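Long-range contacts in FdtA domain-containing protein (Helicobacter canadensis MIT 98-5491, PDB 7N67), which probably acts as a 3,4-ketoisomerase on a dTDP-linked sugar in the biosynthesis of an unusual formylated sugar: residues E77-E88 with R120-L131; I111-M119 with I142-M151. All blocks are in the same frame, centred on the assembly; numbering follows the deposited sequence.

How the contacts relate
Contact 1 ties together two strands and the corner leading from one sheet of the cupin-type fold into the other; contact 2 packs the C-terminal helix on that second sheet. Their centres are about 19 Å apart, on opposite sides of the chain's centre. They still meet directly: Gln78 O of contact 1 lies 2.9 Å from Ile111 N of contact 2, a probable hydrogen bond between neighbouring strands, and Leu80 CD2 packs 3.6 Å from Met119 CE. Strand 116-120 of contact 2 runs straight into segment 120-131 of contact 1. Both approach the nucleotide: Arg143 of contact 2 bonds a phosphate oxygen, and the side chain of Gln78 in contact 1 comes within about 6 Å of the ligand.

Contact 1 of 2, residues E77-E88 with R120-L131; sequences EQVLIMMDGSCE and RNFSYGAKLLVL
Strands 78-82 and 127-131 run antiparallel at 158°, their axes 4.6 Å apart at closest approach. Val79 with Leu131 and Ile81 with Leu129 are hydrogen-bonded pairs, flanking the non-hydrogen-bonded pair Leu80 and Val130. A classic beta bulge ends this ladder: Met83 and Asp84 both face Lys127, and the chain turns a corner from one sheet of the cupin-type fold into the other, where Glu88 and Arg120 exchange backbone bonds. Between the ladders, Ser86 N donates to Ser123 OG at 2.9 Å, Ser123 opening the type II turn that runs to Ala126.

Lys127 NZ meets Asp84 OD2 at 3.1 Å from the anti side, well out of the carboxylate plane, and a bend at the lysine's end (chi4 49°) lets NZ also bond Gly125 O at 2.8 Å. Arg120 NH2 takes Glu88 OE1 at 2.8 Å through a weak, bent bond, the carboxylate and guanidinium planes nearly perpendicular. Asn121 ND2 reaches Glu88 OE2 at 2.8 Å, and Arg120 NE makes a long, weak bond to the same OE2. Ser99 also bonds OE1. In the buried core, Met82 SD lies 3.6 Å from Leu128 CD1, Met82 CE meets the Phe122 ring's edge, and Cys87 SG sits obliquely 4.3 Å from that ring's centroid.

Asp84 and Lys127 salt-bridge their counterparts in the second subunit. Strand 107-111 borders 78-84, and 55-60 borders 127-132.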
loop_
_atom_site.group_PDB
_atom_site.type_symbol
_atom_site.label_atom_id
_atom_site.label_comp_id
_atom_site.label_asym_id
_atom_site.label_seq_id
_atom_site.Cartn_x
_atom_site.Cartn_y
_atom_site.Cartn_z
ATOM N N GLU B 77 -21.958 -17.955 2.522
ATOM C CA GLU B 77 -20.552 -18.441 2.503
ATOM C C GLU B 77 -19.715 -17.298 1.929
ATOM O O GLU B 77 -20.256 -16.548 1.104
ATOM C CB GLU B 77 -20.435 -19.753 1.728
ATOM C CG GLU B 77 -21.206 -20.904 2.345
ATOM C CD GLU B 77 -20.941 -22.271 1.732
ATOM O OE1 GLU B 77 -21.098 -23.270 2.446
ATOM O OE2 GLU B 77 -20.589 -22.347 0.545
ATOM N N GLN B 78 -18.494 -17.095 2.426
ATOM C CA GLN B 78 -17.599 -15.992 1.980
ATOM C C GLN B 78 -16.199 -16.555 1.729
ATOM O O GLN B 78 -15.867 -17.596 2.331
ATOM C CB GLN B 78 -17.545 -14.872 3.017
ATOM C CG GLN B 78 -18.834 -14.065 3.140
ATOM C CD GLN B 78 -18.620 -12.870 4.036
ATOM O OE1 GLN B 78 -17.672 -12.824 4.806
ATOM N NE2 GLN B 78 -19.480 -11.875 3.940
ATOM N N VAL B 79 -15.417 -15.891 0.868
ATOM C CA VAL B 79 -13.940 -16.090 0.760
ATOM C C VAL B 79 -13.244 -14.737 0.968
ATOM O O VAL B 79 -13.543 -13.801 0.216
ATOM C CB VAL B 79 -13.554 -16.735 -0.579
ATOM C CG1 VAL B 79 -12.065 -16.604 -0.866
ATOM C CG2 VAL B 79 -13.970 -18.187 -0.628
ATOM N N LEU B 80 -12.334 -14.672 1.944
ATOM C CA LEU B 80 -11.612 -13.439 2.366
ATOM C C LEU B 80 -10.214 -13.452 1.759
ATOM O O LEU B 80 -9.573 -14.509 1.784
ATOM C CB LEU B 80 -11.520 -13.400 3.894
ATOM C CG LEU B 80 -12.683 -12.730 4.610
ATOM C CD1 LEU B 80 -13.978 -13.468 4.349
ATOM C CD2 LEU B 80 -12.394 -12.628 6.097
ATOM N N ILE B 81 -9.779 -12.318 1.228
ATOM C CA ILE B 81 -8.405 -12.120 0.685
ATOM C C ILE B 81 -7.900 -10.749 1.139
ATOM O O ILE B 81 -8.574 -9.760 0.826
ATOM C CB ILE B 81 -8.450 -12.230 -0.841
ATOM C CG1 ILE B 81 -9.135 -13.536 -1.256
ATOM C CG2 ILE B 81 -7.048 -12.089 -1.412
ATOM C CD1 ILE B 81 -9.454 -13.635 -2.714
ATOM N N MET B 82 -6.803 -10.704 1.901
ATOM C CA MET B 82 -6.084 -9.431 2.195
ATOM C C MET B 82 -5.282 -9.031 0.965
ATOM O O MET B 82 -4.208 -9.607 0.744
ATOM C CB MET B 82 -5.117 -9.556 3.375
ATOM C CG MET B 82 -5.828 -9.719 4.692
ATOM S SD MET B 82 -7.017 -8.391 5.004
ATOM C CE MET B 82 -5.892 -7.016 5.229
ATOM N N MET B 83 -5.764 -8.043 0.227
ATOM C CA MET B 83 -5.058 -7.565 -0.985
ATOM C C MET B 83 -3.881 -6.664 -0.591
ATOM O O MET B 83 -2.941 -6.579 -1.376
ATOM C CB MET B 83 -6.002 -6.817 -1.930
ATOM C CG MET B 83 -5.801 -7.249 -3.352
ATOM S SD MET B 83 -7.366 -7.777 -4.030
ATOM C CE MET B 83 -7.638 -6.423 -5.167
ATOM N N ASP B 84 -3.966 -5.981 0.547
ATOM C CA ASP B 84 -2.916 -5.054 1.034
ATOM C C ASP B 84 -2.804 -5.188 2.553
ATOM O O ASP B 84 -3.833 -5.117 3.237
ATOM C CB ASP B 84 -3.197 -3.610 0.627
ATOM C CG ASP B 84 -1.948 -2.754 0.569
ATOM O OD1 ASP B 84 -0.974 -3.245 0.050
ATOM O OD2 ASP B 84 -1.973 -1.596 1.038
ATOM N N GLY B 85 -1.590 -5.380 3.060
ATOM C CA GLY B 85 -1.342 -5.372 4.511
ATOM C C GLY B 85 -1.854 -6.634 5.155
ATOM O O GLY B 85 -1.991 -7.668 4.456
ATOM N N SER B 86 -2.119 -6.566 6.450
ATOM C CA SER B 86 -2.434 -7.750 7.274
ATOM C C SER B 86 -3.670 -7.454 8.095
ATOM O O SER B 86 -3.917 -6.265 8.451
ATOM C CB SER B 86 -1.285 -8.112 8.195
ATOM O OG SER B 86 -1.072 -7.105 9.187
ATOM N N CYS B 87 -4.362 -8.513 8.474
ATOM C CA CYS B 87 -5.241 -8.452 9.652
ATOM C C CYS B 87 -5.359 -9.836 10.281
ATOM O O CYS B 87 -4.841 -10.807 9.707
ATOM C CB CYS B 87 -6.574 -7.819 9.285
ATOM S SG CYS B 87 -7.850 -9.019 8.868
ATOM N N GLU B 88 -5.940 -9.877 11.475
ATOM C CA GLU B 88 -6.196 -11.124 12.221
ATOM C C GLU B 88 -7.686 -11.450 12.115
ATOM O O GLU B 88 -8.491 -10.736 12.741
ATOM C CB GLU B 88 -5.734 -10.970 13.668
ATOM C CG GLU B 88 -5.770 -12.285 14.410
ATOM C CD GLU B 88 -5.464 -12.165 15.886
ATOM O OE1 GLU B 88 -5.836 -13.091 16.641
ATOM O OE2 GLU B 88 -4.868 -11.139 16.273
ATOM N N ARG B 120 -9.455 -8.049 13.186
ATOM C CA ARG B 120 -8.789 -7.060 14.072
ATOM C C ARG B 120 -7.294 -6.974 13.736
ATOM O O ARG B 120 -6.820 -7.739 12.862
ATOM C CB ARG B 120 -9.051 -7.458 15.522
ATOM C CG ARG B 120 -8.821 -8.932 15.806
ATOM C CD ARG B 120 -8.884 -9.231 17.292
ATOM N NE ARG B 120 -7.937 -10.278 17.660
ATOM C CZ ARG B 120 -8.165 -11.224 18.576
ATOM N NH1 ARG B 120 -9.332 -11.277 19.211
ATOM N NH2 ARG B 120 -7.221 -12.117 18.828
ATOM N N ASN B 121 -6.598 -6.017 14.351
ATOM C CA ASN B 121 -5.142 -5.784 14.147
ATOM C C ASN B 121 -4.876 -5.550 12.655
ATOM O O ASN B 121 -3.869 -6.041 12.136
ATOM C CB ASN B 121 -4.332 -6.935 14.752
ATOM C CG ASN B 121 -4.635 -7.093 16.227
ATOM O OD1 ASN B 121 -4.741 -6.095 16.936
ATOM N ND2 ASN B 121 -4.791 -8.325 16.697
ATOM N N PHE B 122 -5.791 -4.849 11.990
ATOM C CA PHE B 122 -5.607 -4.350 10.616
ATOM C C PHE B 122 -4.340 -3.512 10.629
ATOM O O PHE B 122 -4.255 -2.637 11.481
ATOM C CB PHE B 122 -6.771 -3.471 10.163
ATOM C CG PHE B 122 -7.947 -4.211 9.587
ATOM C CD1 PHE B 122 -9.164 -4.239 10.255
ATOM C CD2 PHE B 122 -7.843 -4.854 8.359
ATOM C CE1 PHE B 122 -10.247 -4.906 9.711
ATOM C CE2 PHE B 122 -8.925 -5.527 7.824
ATOM C CZ PHE B 122 -10.122 -5.553 8.497
ATOM N N SER B 123 -3.413 -3.738 9.705
ATOM C CA SER B 123 -2.335 -2.758 9.452
ATOM C C SER B 123 -2.986 -1.494 8.886
ATOM O O SER B 123 -4.053 -1.582 8.273
ATOM C CB SER B 123 -1.250 -3.299 8.564
ATOM O OG SER B 123 -1.782 -3.835 7.377
ATOM N N TYR B 124 -2.361 -0.351 9.096
ATOM C CA TYR B 124 -2.950 0.958 8.757
ATOM C C TYR B 124 -3.119 1.043 7.233
ATOM O O TYR B 124 -2.132 0.854 6.471
ATOM C CB TYR B 124 -2.109 2.078 9.358
ATOM C CG TYR B 124 -2.769 3.419 9.260
ATOM C CD1 TYR B 124 -3.521 3.919 10.317
ATOM C CD2 TYR B 124 -2.694 4.149 8.087
ATOM C CE1 TYR B 124 -4.160 5.145 10.225
ATOM C CE2 TYR B 124 -3.328 5.372 7.974
ATOM C CZ TYR B 124 -4.046 5.870 9.051
ATOM O OH TYR B 124 -4.662 7.074 8.943
ATOM N N GLY B 125 -4.370 1.257 6.809
ATOM C CA GLY B 125 -4.763 1.347 5.394
ATOM C C GLY B 125 -4.852 -0.015 4.719
ATOM O O GLY B 125 -4.981 -0.014 3.492
ATOM N N ALA B 126 -4.815 -1.121 5.479
ATOM C CA ALA B 126 -4.962 -2.506 4.976
ATOM C C ALA B 126 -6.315 -2.651 4.266
ATOM O O ALA B 126 -7.309 -2.034 4.713
ATOM C CB ALA B 126 -4.851 -3.506 6.094
ATOM N N LYS B 127 -6.339 -3.469 3.212
ATOM C CA LYS B 127 -7.486 -3.635 2.297
ATOM C C LYS B 127 -7.856 -5.111 2.257
ATOM O O LYS B 127 -6.931 -5.950 2.094
ATOM C CB LYS B 127 -7.091 -3.083 0.930
ATOM C CG LYS B 127 -6.466 -1.704 1.028
ATOM C CD LYS B 127 -6.265 -0.993 -0.303
ATOM C CE LYS B 127 -5.602 0.366 -0.135
ATOM N NZ LYS B 127 -4.396 0.269 0.730
ATOM N N LEU B 128 -9.144 -5.398 2.456
ATOM C CA LEU B 128 -9.697 -6.769 2.458
ATOM C C LEU B 128 -10.691 -6.881 1.311
ATOM O O LEU B 128 -11.532 -5.963 1.170
ATOM C CB LEU B 128 -10.381 -7.004 3.798
ATOM C CG LEU B 128 -11.192 -8.293 3.921
ATOM C CD1 LEU B 128 -10.284 -9.511 3.845
ATOM C CD2 LEU B 128 -11.973 -8.300 5.225
ATOM N N LEU B 129 -10.561 -7.931 0.498
ATOM C CA LEU B 129 -11.549 -8.287 -0.549
ATOM C C LEU B 129 -12.372 -9.460 -0.034
ATOM O O LEU B 129 -11.773 -10.367 0.578
ATOM C CB LEU B 129 -10.809 -8.653 -1.841
ATOM C CG LEU B 129 -11.702 -9.119 -2.985
ATOM C CD1 LEU B 129 -12.642 -8.008 -3.444
ATOM C CD2 LEU B 129 -10.850 -9.630 -4.135
ATOM N N VAL B 130 -13.689 -9.432 -0.251
ATOM C CA VAL B 130 -14.608 -10.536 0.163
ATOM C C VAL B 130 -15.446 -10.963 -1.044
ATOM O O VAL B 130 -16.181 -10.123 -1.608
ATOM C CB VAL B 130 -15.503 -10.132 1.353
ATOM C CG1 VAL B 130 -16.399 -11.282 1.798
ATOM C CG2 VAL B 130 -14.682 -9.635 2.533
ATOM N N LEU B 131 -15.308 -12.220 -1.433
ATOM C CA LEU B 131 -16.174 -12.883 -2.437
ATOM C C LEU B 131 -17.325 -13.524 -1.664
ATOM O O LEU B 131 -17.031 -14.347 -0.763
ATOM C CB LEU B 131 -15.335 -13.931 -3.174
ATOM C CG LEU B 131 -14.421 -13.431 -4.303
ATOM C CD1 LEU B 131 -14.046 -11.969 -4.165
ATOM C CD2 LEU B 131 -13.166 -14.272 -4.381
HETATM O O HOH W 1 -2.424 -8.258 11.320
#

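Contact 2 of 2, residues I111-M119 with I142-M151; sequences IGKNMWREM and IRDYDEFLRM. With TYD (thymidine-5'-diphosphate), chain E.
Oxygen O1A of thymidine diphosphate is gripped by both terminal nitrogens of Arg143, NH2 at 3.1 Å and NH1 at 3.2 Å, and lies in the guanidinium plane at its edge. Glu138 holds Arg143 NE in a salt bridge, which probably steadies the group; His71, Arg68, Arg55 and Gly69, with Arg37 of the second subunit, also hydrogen-bond the ligand. The backbone of Arg143 abuts the Trp116 indole: its carbonyl carbon lies at the ring edge, 3.9 Å from CH2.

Trp116 is the hub of an aromatic cluster. With CG anti to the backbone N (chi1 -178°), the indole extends toward the start of helix 145-152. Tyr145 turns an edge onto one indole face, a T-shaped (edge-to-face) pair with CD1 3.7 Å from Trp116 CD2 and its plane 64° from that of the indole's five-membered ring; its hydroxyl bonds Asn92. On the Phe148 side, Trp116 CB lies over the phenyl face in a CH-pi contact, and Asn114 O meets that ring at its edge. Trp116 NE1 bonds Glu118 OE2 in the ring plane at 3.0 Å, straight at 179°, which should fix the indole's rotation. Farther along the helix, Met151 CE touches Asn114 ND2 at 3.4 Å.

Asp144 N-caps the helix, OD1 accepting from Glu147 N. Strand 116-120 runs between 87-92 and 68-73; on the latter, Phe148 of the helix rests on Ala72, beside Trp116 on Ala70.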
loop_
_atom_site.group_PDB
_atom_site.type_symbol
_atom_site.label_atom_id
_atom_site.label_comp_id
_atom_site.label_asym_id
_atom_site.label_seq_id
_atom_site.Cartn_x
_atom_site.Cartn_y
_atom_site.Cartn_z
ATOM N N ILE B 111 -14.915 -19.096 4.673
ATOM C CA ILE B 111 -15.703 -19.080 5.931
ATOM C C ILE B 111 -17.107 -19.587 5.596
ATOM O O ILE B 111 -17.849 -18.866 4.909
ATOM C CB ILE B 111 -15.724 -17.663 6.526
ATOM C CG1 ILE B 111 -14.307 -17.182 6.847
ATOM C CG2 ILE B 111 -16.650 -17.609 7.736
ATOM C CD1 ILE B 111 -14.229 -15.747 7.277
ATOM N N GLY B 112 -17.454 -20.775 6.087
ATOM C CA GLY B 112 -18.754 -21.418 5.834
ATOM C C GLY B 112 -19.881 -20.845 6.681
ATOM O O GLY B 112 -19.823 -19.667 7.092
ATOM N N LYS B 113 -20.885 -21.685 6.924
ATOM C CA LYS B 113 -22.197 -21.311 7.505
ATOM C C LYS B 113 -22.109 -21.288 9.029
ATOM O O LYS B 113 -21.251 -22.003 9.599
ATOM C CB LYS B 113 -23.251 -22.331 7.067
ATOM C CG LYS B 113 -23.590 -22.310 5.588
ATOM C CD LYS B 113 -24.696 -23.264 5.189
ATOM C CE LYS B 113 -25.130 -23.006 3.761
ATOM N NZ LYS B 113 -26.028 -24.065 3.248
ATOM N N ASN B 114 -22.997 -20.530 9.670
ATOM C CA ASN B 114 -23.117 -20.537 11.145
ATOM C C ASN B 114 -21.720 -20.295 11.731
ATOM O O ASN B 114 -21.324 -21.055 12.636
ATOM C CB ASN B 114 -23.718 -21.859 11.647
ATOM C CG ASN B 114 -25.042 -22.202 10.996
ATOM O OD1 ASN B 114 -25.236 -23.327 10.541
ATOM N ND2 ASN B 114 -25.952 -21.249 10.936
ATOM N N MET B 115 -20.995 -19.305 11.191
ATOM C CA MET B 115 -19.649 -18.885 11.662
ATOM C C MET B 115 -19.688 -17.411 12.065
ATOM O O MET B 115 -19.944 -16.564 11.202
ATOM C CB MET B 115 -18.599 -19.073 10.565
ATOM C CG MET B 115 -18.140 -20.510 10.386
ATOM S SD MET B 115 -17.013 -21.074 11.684
ATOM C CE MET B 115 -15.593 -20.030 11.385
ATOM N N TRP B 116 -19.476 -17.125 13.344
ATOM C CA TRP B 116 -19.178 -15.765 13.851
ATOM C C TRP B 116 -17.748 -15.432 13.446
ATOM O O TRP B 116 -16.888 -16.353 13.508
ATOM C CB TRP B 116 -19.348 -15.714 15.370
ATOM C CG TRP B 116 -19.107 -14.369 15.980
ATOM C CD1 TRP B 116 -17.925 -13.896 16.462
ATOM C CD2 TRP B 116 -20.078 -13.330 16.197
ATOM N NE1 TRP B 116 -18.088 -12.626 16.948
ATOM C CE2 TRP B 116 -19.400 -12.251 16.797
ATOM C CE3 TRP B 116 -21.440 -13.196 15.926
ATOM C CZ2 TRP B 116 -20.050 -11.079 17.174
ATOM C CZ3 TRP B 116 -22.081 -12.030 16.284
ATOM C CH2 TRP B 116 -21.391 -10.982 16.891
ATOM N N ARG B 117 -17.507 -14.194 13.025
ATOM C CA ARG B 117 -16.153 -13.776 12.582
ATOM C C ARG B 117 -15.931 -12.321 12.991
ATOM O O ARG B 117 -16.914 -11.536 13.008
ATOM C CB ARG B 117 -15.919 -14.021 11.083
ATOM C CG ARG B 117 -16.414 -12.939 10.131
ATOM C CD ARG B 117 -17.934 -12.813 10.092
ATOM N NE ARG B 117 -18.585 -14.082 9.774
ATOM C CZ ARG B 117 -18.727 -14.575 8.542
ATOM N NH1 ARG B 117 -18.265 -13.901 7.497
ATOM N NH2 ARG B 117 -19.318 -15.743 8.353
ATOM N N GLU B 118 -14.685 -12.025 13.363
ATOM C CA GLU B 118 -14.170 -10.652 13.561
ATOM C C GLU B 118 -12.860 -10.508 12.771
ATOM O O GLU B 118 -12.221 -11.524 12.466
ATOM C CB GLU B 118 -13.971 -10.366 15.053
ATOM C CG GLU B 118 -15.049 -10.970 15.923
ATOM C CD GLU B 118 -15.046 -10.514 17.369
ATOM O OE1 GLU B 118 -14.126 -9.771 17.749
ATOM O OE2 GLU B 118 -15.964 -10.923 18.114
ATOM N N MET B 119 -12.477 -9.278 12.466
ATOM C CA MET B 119 -11.198 -8.997 11.800
ATOM C C MET B 119 -10.574 -7.802 12.510
ATOM O O MET B 119 -11.148 -6.710 12.472
ATOM C CB MET B 119 -11.353 -8.766 10.287
ATOM C CG MET B 119 -12.662 -8.141 9.823
ATOM S SD MET B 119 -14.149 -9.220 9.779
ATOM C CE MET B 119 -13.870 -10.293 8.369
ATOM N N ILE B 142 -26.575 -11.725 11.888
ATOM C CA ILE B 142 -26.604 -11.799 13.374
ATOM C C ILE B 142 -25.435 -10.958 13.873
ATOM O O ILE B 142 -24.293 -11.334 13.574
ATOM C CB ILE B 142 -26.542 -13.268 13.820
ATOM C CG1 ILE B 142 -27.638 -14.077 13.121
ATOM C CG2 ILE B 142 -26.608 -13.368 15.338
ATOM C CD1 ILE B 142 -27.459 -15.557 13.222
ATOM N N ARG B 143 -25.724 -9.816 14.499
ATOM C CA ARG B 143 -24.705 -8.832 14.950
ATOM C C ARG B 143 -24.592 -8.845 16.484
ATOM O O ARG B 143 -24.022 -7.875 17.031
ATOM C CB ARG B 143 -25.070 -7.420 14.474
ATOM C CG ARG B 143 -25.161 -7.256 12.965
ATOM C CD ARG B 143 -25.325 -5.795 12.585
ATOM N NE ARG B 143 -25.245 -5.570 11.144
ATOM C CZ ARG B 143 -24.121 -5.499 10.435
ATOM N NH1 ARG B 143 -22.948 -5.655 11.021
ATOM N NH2 ARG B 143 -24.175 -5.285 9.132
ATOM N N ASP B 144 -25.146 -9.863 17.152
ATOM C CA ASP B 144 -25.088 -10.037 18.628
ATOM C C ASP B 144 -24.544 -11.436 18.902
ATOM O O ASP B 144 -25.151 -12.402 18.383
ATOM C CB ASP B 144 -26.462 -9.856 19.273
ATOM C CG ASP B 144 -26.429 -9.893 20.791
ATOM O OD1 ASP B 144 -26.362 -11.006 21.373
ATOM O OD2 ASP B 144 -26.436 -8.810 21.378
ATOM N N TYR B 145 -23.469 -11.557 19.689
ATOM C CA TYR B 145 -22.809 -12.869 19.945
ATOM C C TYR B 145 -23.768 -13.797 20.714
ATOM O O TYR B 145 -23.868 -15.023 20.350
ATOM C CB TYR B 145 -21.452 -12.693 20.636
ATOM C CG TYR B 145 -20.690 -13.990 20.760
ATOM C CD1 TYR B 145 -20.365 -14.748 19.642
ATOM C CD2 TYR B 145 -20.313 -14.482 21.999
ATOM C CE1 TYR B 145 -19.694 -15.958 19.752
ATOM C CE2 TYR B 145 -19.633 -15.681 22.124
ATOM C CZ TYR B 145 -19.321 -16.421 21.001
ATOM O OH TYR B 145 -18.654 -17.599 21.158
ATOM N N ASP B 146 -24.485 -13.247 21.707
ATOM C CA ASP B 146 -25.406 -14.017 22.593
ATOM C C ASP B 146 -26.528 -14.627 21.726
ATOM O O ASP B 146 -26.807 -15.852 21.875
ATOM C CB ASP B 146 -25.911 -13.146 23.754
ATOM C CG ASP B 146 -24.850 -12.743 24.770
ATOM O OD1 ASP B 146 -24.092 -13.607 25.238
ATOM O OD2 ASP B 146 -24.800 -11.577 25.107
ATOM N N GLU B 147 -27.112 -13.809 20.833
ATOM C CA GLU B 147 -28.074 -14.208 19.768
ATOM C C GLU B 147 -27.484 -15.365 18.943
ATOM O O GLU B 147 -28.222 -16.360 18.680
ATOM C CB GLU B 147 -28.391 -12.979 18.912
ATOM C CG GLU B 147 -29.680 -13.071 18.107
ATOM C CD GLU B 147 -29.897 -11.932 17.110
ATOM O OE1 GLU B 147 -30.895 -11.990 16.354
ATOM O OE2 GLU B 147 -29.071 -10.978 17.084
ATOM N N PHE B 148 -26.200 -15.273 18.573
ATOM C CA PHE B 148 -25.504 -16.315 17.769
ATOM C C PHE B 148 -25.454 -17.627 18.567
ATOM O O PHE B 148 -25.689 -18.704 18.004
ATOM C CB PHE B 148 -24.106 -15.846 17.333
ATOM C CG PHE B 148 -23.272 -16.926 16.692
ATOM C CD1 PHE B 148 -23.623 -17.462 15.465
ATOM C CD2 PHE B 148 -22.168 -17.454 17.335
ATOM C CE1 PHE B 148 -22.881 -18.488 14.898
ATOM C CE2 PHE B 148 -21.420 -18.469 16.756
ATOM C CZ PHE B 148 -21.773 -18.980 15.539
ATOM N N LEU B 149 -25.156 -17.573 19.864
ATOM C CA LEU B 149 -25.017 -18.819 20.675
ATOM C C LEU B 149 -26.393 -19.487 20.813
ATOM O O LEU B 149 -26.505 -20.723 20.549
ATOM C CB LEU B 149 -24.370 -18.489 22.026
ATOM C CG LEU B 149 -22.899 -18.081 21.957
ATOM C CD1 LEU B 149 -22.400 -17.625 23.311
ATOM C CD2 LEU B 149 -22.016 -19.210 21.422
ATOM N N ARG B 150 -27.417 -18.694 21.139
ATOM C CA ARG B 150 -28.830 -19.162 21.153
ATOM C C ARG B 150 -29.148 -19.873 19.828
ATOM O O ARG B 150 -29.622 -21.032 19.889
ATOM C CB ARG B 150 -29.769 -17.988 21.442
ATOM C CG ARG B 150 -29.728 -17.532 22.889
ATOM C CD ARG B 150 -30.903 -16.656 23.233
ATOM N NE ARG B 150 -30.708 -15.336 22.672
ATOM C CZ ARG B 150 -30.067 -14.341 23.276
ATOM N NH1 ARG B 150 -29.967 -13.162 22.677
ATOM N NH2 ARG B 150 -29.528 -14.519 24.470
ATOM N N MET B 151 -28.865 -19.228 18.684
ATOM C CA MET B 151 -29.083 -19.796 17.317
ATOM C C MET B 151 -28.345 -21.133 17.182
ATOM O O MET B 151 -28.952 -22.084 16.677
ATOM C CB MET B 151 -28.625 -18.831 16.219
ATOM C CG MET B 151 -29.035 -19.244 14.812
ATOM S SD MET B 151 -27.902 -20.447 14.030
ATOM C CE MET B 151 -26.468 -19.414 13.726
HETATM P PA TYD E . -20.391 -3.882 8.345
HETATM O O1A TYD E . -21.192 -5.133 8.421
HETATM O O2A TYD E . -20.410 -2.945 9.505
HETATM O O3A TYD E . -18.890 -4.243 7.935
HETATM P PB TYD E . -17.802 -5.288 8.460
HETATM O O1B TYD E . -16.512 -4.927 7.726
HETATM O O2B TYD E . -17.732 -5.023 9.948
HETATM O O3B TYD E . -18.277 -6.675 8.136
HETATM O "O5'" TYD E . -20.803 -3.054 7.041
HETATM C "C5'" TYD E . -20.669 -1.620 7.097
HETATM C "C4'" TYD E . -21.856 -1.025 6.391
HETATM O "O4'" TYD E . -21.868 -1.491 5.022
HETATM C "C3'" TYD E . -23.205 -1.396 7.007
HETATM O "O3'" TYD E . -24.041 -0.252 7.095
HETATM C "C2'" TYD E . -23.777 -2.402 6.021
HETATM C "C1'" TYD E . -23.163 -1.965 4.699
HETATM N N1 TYD E . -23.024 -3.058 3.710
HETATM C C2 TYD E . -23.746 -2.970 2.536
HETATM O O2 TYD E . -24.481 -2.024 2.279
HETATM N N3 TYD E . -23.587 -4.039 1.687
HETATM C C4 TYD E . -22.789 -5.153 1.878
HETATM O O4 TYD E . -22.744 -6.039 1.014
HETATM C C5 TYD E . -22.050 -5.175 3.118
HETATM C C5M TYD E . -21.155 -6.347 3.400
HETATM C C6 TYD E . -22.206 -4.146 3.966
#